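Local coordinates for protein transmembrane protease (PDB 2E7V) that probably acts as a membrane-anchored serine protease, represented by its extracellular SEA domain, a small alpha/beta module, at residues S49-K61 with T67-S79. Sequence-based numbering, arbitrary orientation.
Sequences SLKSEFIRTHVVK and TGVVADVVMKFRS
Backbone hydrogen bonds, from Arg78 N to Glu53 O (2.7 Å) at one end and from Asp72 N to Lys61 O (2.9 Å) at the other, join strands 54-65 and 68-78 into an antiparallel hairpin of the SEA-domain sheet. Two classic beta bulges break the register: Ile55 and Arg56 both face Lys76, Ile55 N donating to Lys76 O and Lys76 N to Arg56 O, and Val60 and Lys61 likewise face Asp72. Thr57 adds a side-chain bond: with OG1 anti to its backbone N (chi1 -172°), it donates to Val74 O at 2.8 Å from above the carbonyl plane, while His58 N grips the same oxygen within that plane.

The edge of Phe54 meets the face of Phe77 in an offset edge-to-face pair, centroids 5.6 Å apart and planes at 70°. Phe45 of helix 28-46 stacks on Phe54 and meets Phe77 edge-to-face, tying the hairpin to the helical layer.

Aliphatic and cationic side chains meet around the bulges. Ile55 CG1 lies over one face of the Arg78 guanidinium, 3.3 Å above its plane, and Ile55 CD1 meets Lys76 CE at 3.7 Å. An alanine in place of Arg78 would remove this flat lid and is likely to leave one flank of Ile55 uncovered. Val60 CG1 and Val74 CG2 pack tightly at 3.4 Å. Arg56 and Lys76 run side by side, NH2 and NZ 3.8 Å apart, with two waters accepting from both, one weakly from Lys76. Solvent thus probably softens their repulsion, and the hairpin is probably held mainly by backbone bonds, the buried Phe54-Phe77 pair and aliphatic contacts adding to them.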
loop_
_atom_site.group_PDB
_atom_site.type_symbol
_atom_site.label_atom_id
_atom_site.label_comp_id
_atom_site.label_asym_id
_atom_site.label_seq_id
_atom_site.Cartn_x
_atom_site.Cartn_y
_atom_site.Cartn_z
ATOM N N SER A 49 13.324 5.701 7.579
ATOM C CA SER A 49 14.680 5.240 7.896
ATOM C C SER A 49 15.148 4.199 6.893
ATOM O O SER A 49 16.298 3.742 6.933
ATOM C CB SER A 49 14.712 4.642 9.301
ATOM O OG SER A 49 14.210 5.580 10.235
ATOM N N LEU A 50 14.241 3.833 5.993
ATOM C CA LEU A 50 14.513 2.852 4.945
ATOM C C LEU A 50 14.677 3.522 3.588
ATOM O O LEU A 50 14.639 2.855 2.558
ATOM C CB LEU A 50 13.356 1.848 4.868
ATOM C CG LEU A 50 13.378 0.640 5.807
ATOM C CD1 LEU A 50 12.011 -0.008 5.849
ATOM C CD2 LEU A 50 14.424 -0.359 5.321
ATOM N N LYS A 51 14.862 4.836 3.584
ATOM C CA LYS A 51 14.998 5.579 2.332
ATOM C C LYS A 51 16.130 5.105 1.425
ATOM O O LYS A 51 15.990 5.137 0.203
ATOM C CB LYS A 51 15.163 7.078 2.614
ATOM C CG LYS A 51 16.418 7.441 3.381
ATOM C CD LYS A 51 16.602 8.955 3.470
ATOM C CE LYS A 51 16.302 9.505 4.861
ATOM N NZ LYS A 51 14.865 9.454 5.198
ATOM N N SER A 52 17.240 4.662 2.013
ATOM C CA SER A 52 18.383 4.203 1.225
ATOM C C SER A 52 18.262 2.746 0.787
ATOM O O SER A 52 18.948 2.320 -0.133
ATOM C CB SER A 52 19.682 4.370 2.016
ATOM O OG SER A 52 19.737 3.455 3.100
ATOM N N GLU A 53 17.392 1.987 1.442
ATOM C CA GLU A 53 17.217 0.574 1.107
ATOM C C GLU A 53 16.045 0.279 0.170
ATOM O O GLU A 53 16.101 -0.677 -0.595
ATOM C CB GLU A 53 17.040 -0.264 2.381
ATOM C CG GLU A 53 18.224 -0.259 3.357
ATOM C CD GLU A 53 18.124 0.834 4.404
ATOM O OE1 GLU A 53 18.973 0.859 5.313
ATOM O OE2 GLU A 53 17.201 1.669 4.323
ATOM N N PHE A 54 14.975 1.064 0.251
ATOM C CA PHE A 54 13.807 0.850 -0.607
ATOM C C PHE A 54 14.147 1.088 -2.082
ATOM O O PHE A 54 14.694 2.130 -2.434
ATOM C CB PHE A 54 12.660 1.773 -0.165
ATOM C CG PHE A 54 11.444 1.731 -1.065
ATOM C CD1 PHE A 54 11.292 2.656 -2.098
ATOM C CD2 PHE A 54 10.455 0.767 -0.884
ATOM C CE1 PHE A 54 10.172 2.624 -2.941
ATOM C CE2 PHE A 54 9.331 0.728 -1.723
ATOM C CZ PHE A 54 9.194 1.658 -2.754
ATOM N N ILE A 55 13.841 0.117 -2.938
ATOM C CA ILE A 55 14.122 0.257 -4.364
ATOM C C ILE A 55 12.882 0.668 -5.133
ATOM O O ILE A 55 12.880 1.707 -5.788
ATOM C CB ILE A 55 14.685 -1.048 -4.977
ATOM C CG1 ILE A 55 16.032 -1.376 -4.330
ATOM C CG2 ILE A 55 14.886 -0.868 -6.499
ATOM C CD1 ILE A 55 16.664 -2.642 -4.841
ATOM N N ARG A 56 11.827 -0.143 -5.057
ATOM C CA ARG A 56 10.583 0.180 -5.743
ATOM C C ARG A 56 9.455 -0.762 -5.336
ATOM O O ARG A 56 9.680 -1.831 -4.751
ATOM C CB ARG A 56 10.773 0.116 -7.260
ATOM C CG ARG A 56 11.141 -1.263 -7.755
ATOM C CD ARG A 56 11.311 -1.322 -9.262
ATOM N NE ARG A 56 12.226 -2.406 -9.588
ATOM C CZ ARG A 56 13.545 -2.272 -9.648
ATOM N NH1 ARG A 56 14.100 -1.094 -9.419
ATOM N NH2 ARG A 56 14.309 -3.323 -9.910
ATOM N N THR A 57 8.234 -0.358 -5.662
ATOM C CA THR A 57 7.058 -1.146 -5.330
ATOM C C THR A 57 6.096 -1.238 -6.507
ATOM O O THR A 57 6.159 -0.451 -7.459
ATOM C CB THR A 57 6.313 -0.528 -4.138
ATOM O OG1 THR A 57 5.275 -1.412 -3.700
ATOM C CG2 THR A 57 5.698 0.811 -4.532
ATOM N N HIS A 58 5.201 -2.212 -6.441
ATOM C CA HIS A 58 4.225 -2.369 -7.498
ATOM C C HIS A 58 3.072 -3.252 -7.084
ATOM O O HIS A 58 3.243 -4.258 -6.380
ATOM C CB HIS A 58 4.888 -2.909 -8.772
ATOM C CG HIS A 58 5.223 -4.368 -8.728
ATOM N ND1 HIS A 58 4.494 -5.317 -9.412
ATOM C CD2 HIS A 58 6.238 -5.035 -8.127
ATOM C CE1 HIS A 58 5.047 -6.505 -9.239
ATOM N NE2 HIS A 58 6.107 -6.363 -8.464
ATOM N N VAL A 59 1.888 -2.826 -7.501
ATOM C CA VAL A 59 0.655 -3.537 -7.236
ATOM C C VAL A 59 0.648 -4.722 -8.212
ATOM O O VAL A 59 0.701 -4.532 -9.428
ATOM C CB VAL A 59 -0.560 -2.601 -7.495
ATOM C CG1 VAL A 59 -1.858 -3.388 -7.499
ATOM C CG2 VAL A 59 -0.600 -1.504 -6.437
ATOM N N VAL A 60 0.613 -5.940 -7.676
ATOM C CA VAL A 60 0.609 -7.132 -8.523
ATOM C C VAL A 60 -0.803 -7.420 -8.998
ATOM O O VAL A 60 -1.007 -8.057 -10.027
ATOM C CB VAL A 60 1.165 -8.357 -7.779
ATOM C CG1 VAL A 60 2.592 -8.084 -7.344
ATOM C CG2 VAL A 60 0.299 -8.678 -6.595
ATOM N N LYS A 61 -1.781 -6.960 -8.228
ATOM C CA LYS A 61 -3.171 -7.123 -8.608
ATOM C C LYS A 61 -4.127 -6.529 -7.594
ATOM O O LYS A 61 -3.791 -6.359 -6.414
ATOM C CB LYS A 61 -3.507 -8.593 -8.865
ATOM C CG LYS A 61 -3.979 -9.396 -7.687
ATOM C CD LYS A 61 -4.667 -10.658 -8.196
ATOM C CE LYS A 61 -5.812 -10.309 -9.147
ATOM N NZ LYS A 61 -6.484 -11.507 -9.743
ATOM N N THR A 67 -17.347 -5.881 -1.146
ATOM C CA THR A 67 -17.632 -4.935 -2.221
ATOM C C THR A 67 -16.464 -3.965 -2.296
ATOM O O THR A 67 -16.420 -3.094 -3.166
ATOM C CB THR A 67 -18.915 -4.131 -1.961
ATOM O OG1 THR A 67 -18.802 -3.431 -0.713
ATOM C CG2 THR A 67 -20.120 -5.052 -1.933
ATOM N N GLY A 68 -15.526 -4.129 -1.365
ATOM C CA GLY A 68 -14.347 -3.282 -1.315
ATOM C C GLY A 68 -13.191 -3.830 -2.131
ATOM O O GLY A 68 -13.310 -4.869 -2.780
ATOM N N VAL A 69 -12.059 -3.134 -2.088
ATOM C CA VAL A 69 -10.881 -3.533 -2.843
ATOM C C VAL A 69 -9.669 -3.855 -1.970
ATOM O O VAL A 69 -9.443 -3.224 -0.936
ATOM C CB VAL A 69 -10.466 -2.402 -3.828
ATOM C CG1 VAL A 69 -9.294 -2.863 -4.701
ATOM C CG2 VAL A 69 -11.665 -1.977 -4.674
ATOM N N VAL A 70 -8.895 -4.852 -2.392
ATOM C CA VAL A 70 -7.666 -5.224 -1.697
ATOM C C VAL A 70 -6.581 -5.257 -2.754
ATOM O O VAL A 70 -6.791 -5.790 -3.844
ATOM C CB VAL A 70 -7.737 -6.609 -1.040
ATOM C CG1 VAL A 70 -6.332 -7.047 -0.631
ATOM C CG2 VAL A 70 -8.623 -6.563 0.177
ATOM N N ALA A 71 -5.429 -4.677 -2.438
ATOM C CA ALA A 71 -4.325 -4.642 -3.383
ATOM C C ALA A 71 -3.164 -5.513 -2.915
ATOM O O ALA A 71 -2.703 -5.386 -1.778
ATOM C CB ALA A 71 -3.858 -3.207 -3.574
ATOM N N ASP A 72 -2.722 -6.428 -3.768
ATOM C CA ASP A 72 -1.576 -7.255 -3.417
ATOM C C ASP A 72 -0.389 -6.455 -3.944
ATOM O O ASP A 72 -0.290 -6.172 -5.140
ATOM C CB ASP A 72 -1.654 -8.633 -4.066
ATOM C CG ASP A 72 -2.872 -9.420 -3.606
ATOM O OD1 ASP A 72 -3.265 -9.295 -2.424
ATOM O OD2 ASP A 72 -3.432 -10.166 -4.424
ATOM N N VAL A 73 0.490 -6.083 -3.019
ATOM C CA VAL A 73 1.650 -5.236 -3.299
ATOM C C VAL A 73 3.006 -5.876 -3.004
ATOM O O VAL A 73 3.204 -6.478 -1.935
ATOM C CB VAL A 73 1.536 -3.930 -2.453
ATOM C CG1 VAL A 73 2.743 -3.015 -2.687
ATOM C CG2 VAL A 73 0.232 -3.223 -2.775
ATOM N N VAL A 74 3.939 -5.747 -3.945
ATOM C CA VAL A 74 5.288 -6.280 -3.755
ATOM C C VAL A 74 6.208 -5.086 -3.492
ATOM O O VAL A 74 6.077 -4.050 -4.142
ATOM C CB VAL A 74 5.812 -7.032 -5.013
ATOM C CG1 VAL A 74 7.316 -7.259 -4.892
ATOM C CG2 VAL A 74 5.116 -8.386 -5.155
ATOM N N MET A 75 7.112 -5.229 -2.529
ATOM C CA MET A 75 8.061 -4.171 -2.200
ATOM C C MET A 75 9.470 -4.759 -2.236
ATOM O O MET A 75 9.727 -5.812 -1.624
ATOM C CB MET A 75 7.771 -3.583 -0.805
ATOM C CG MET A 75 6.433 -2.826 -0.683
ATOM S SD MET A 75 5.843 -2.706 1.057
ATOM C CE MET A 75 5.225 -4.369 1.237
ATOM N N LYS A 76 10.371 -4.089 -2.962
ATOM C CA LYS A 76 11.767 -4.527 -3.089
ATOM C C LYS A 76 12.745 -3.627 -2.337
ATOM O O LYS A 76 12.698 -2.392 -2.475
ATOM C CB LYS A 76 12.200 -4.562 -4.560
ATOM C CG LYS A 76 13.659 -4.992 -4.747
ATOM C CD LYS A 76 14.051 -5.160 -6.203
ATOM C CE LYS A 76 15.434 -5.802 -6.307
ATOM N NZ LYS A 76 15.835 -6.065 -7.708
ATOM N N PHE A 77 13.638 -4.251 -1.565
ATOM C CA PHE A 77 14.654 -3.538 -0.785
ATOM C C PHE A 77 16.057 -4.098 -1.010
ATOM O O PHE A 77 16.230 -5.276 -1.334
ATOM C CB PHE A 77 14.362 -3.614 0.725
ATOM C CG PHE A 77 13.029 -3.065 1.115
ATOM C CD1 PHE A 77 11.877 -3.842 0.985
ATOM C CD2 PHE A 77 12.910 -1.747 1.564
ATOM C CE1 PHE A 77 10.622 -3.315 1.291
ATOM C CE2 PHE A 77 11.658 -1.209 1.873
ATOM C CZ PHE A 77 10.511 -1.998 1.734
ATOM N N ARG A 78 17.053 -3.237 -0.825
ATOM C CA ARG A 78 18.453 -3.615 -0.956
ATOM C C ARG A 78 18.995 -3.545 0.475
ATOM O O ARG A 78 18.592 -2.671 1.244
ATOM C CB ARG A 78 19.211 -2.602 -1.824
ATOM C CG ARG A 78 19.455 -1.260 -1.121
ATOM C CD ARG A 78 20.466 -0.354 -1.839
ATOM N NE ARG A 78 19.866 0.518 -2.850
ATOM C CZ ARG A 78 19.469 0.119 -4.053
ATOM N NH1 ARG A 78 19.606 -1.151 -4.414
ATOM N NH2 ARG A 78 18.934 0.992 -4.897
ATOM N N SER A 79 19.882 -4.461 0.847
ATOM C CA SER A 79 20.453 -4.428 2.193
ATOM C C SER A 79 21.337 -5.640 2.448
ATOM O O SER A 79 22.285 -5.888 1.705
ATOM C CB SER A 79 19.341 -4.359 3.244
ATOM O OG SER A 79 19.819 -3.802 4.459
HETATM O O HOH W 1 16.958 -3.053 -8.928
HETATM O O HOH W 2 13.615 -6.531 -9.672
#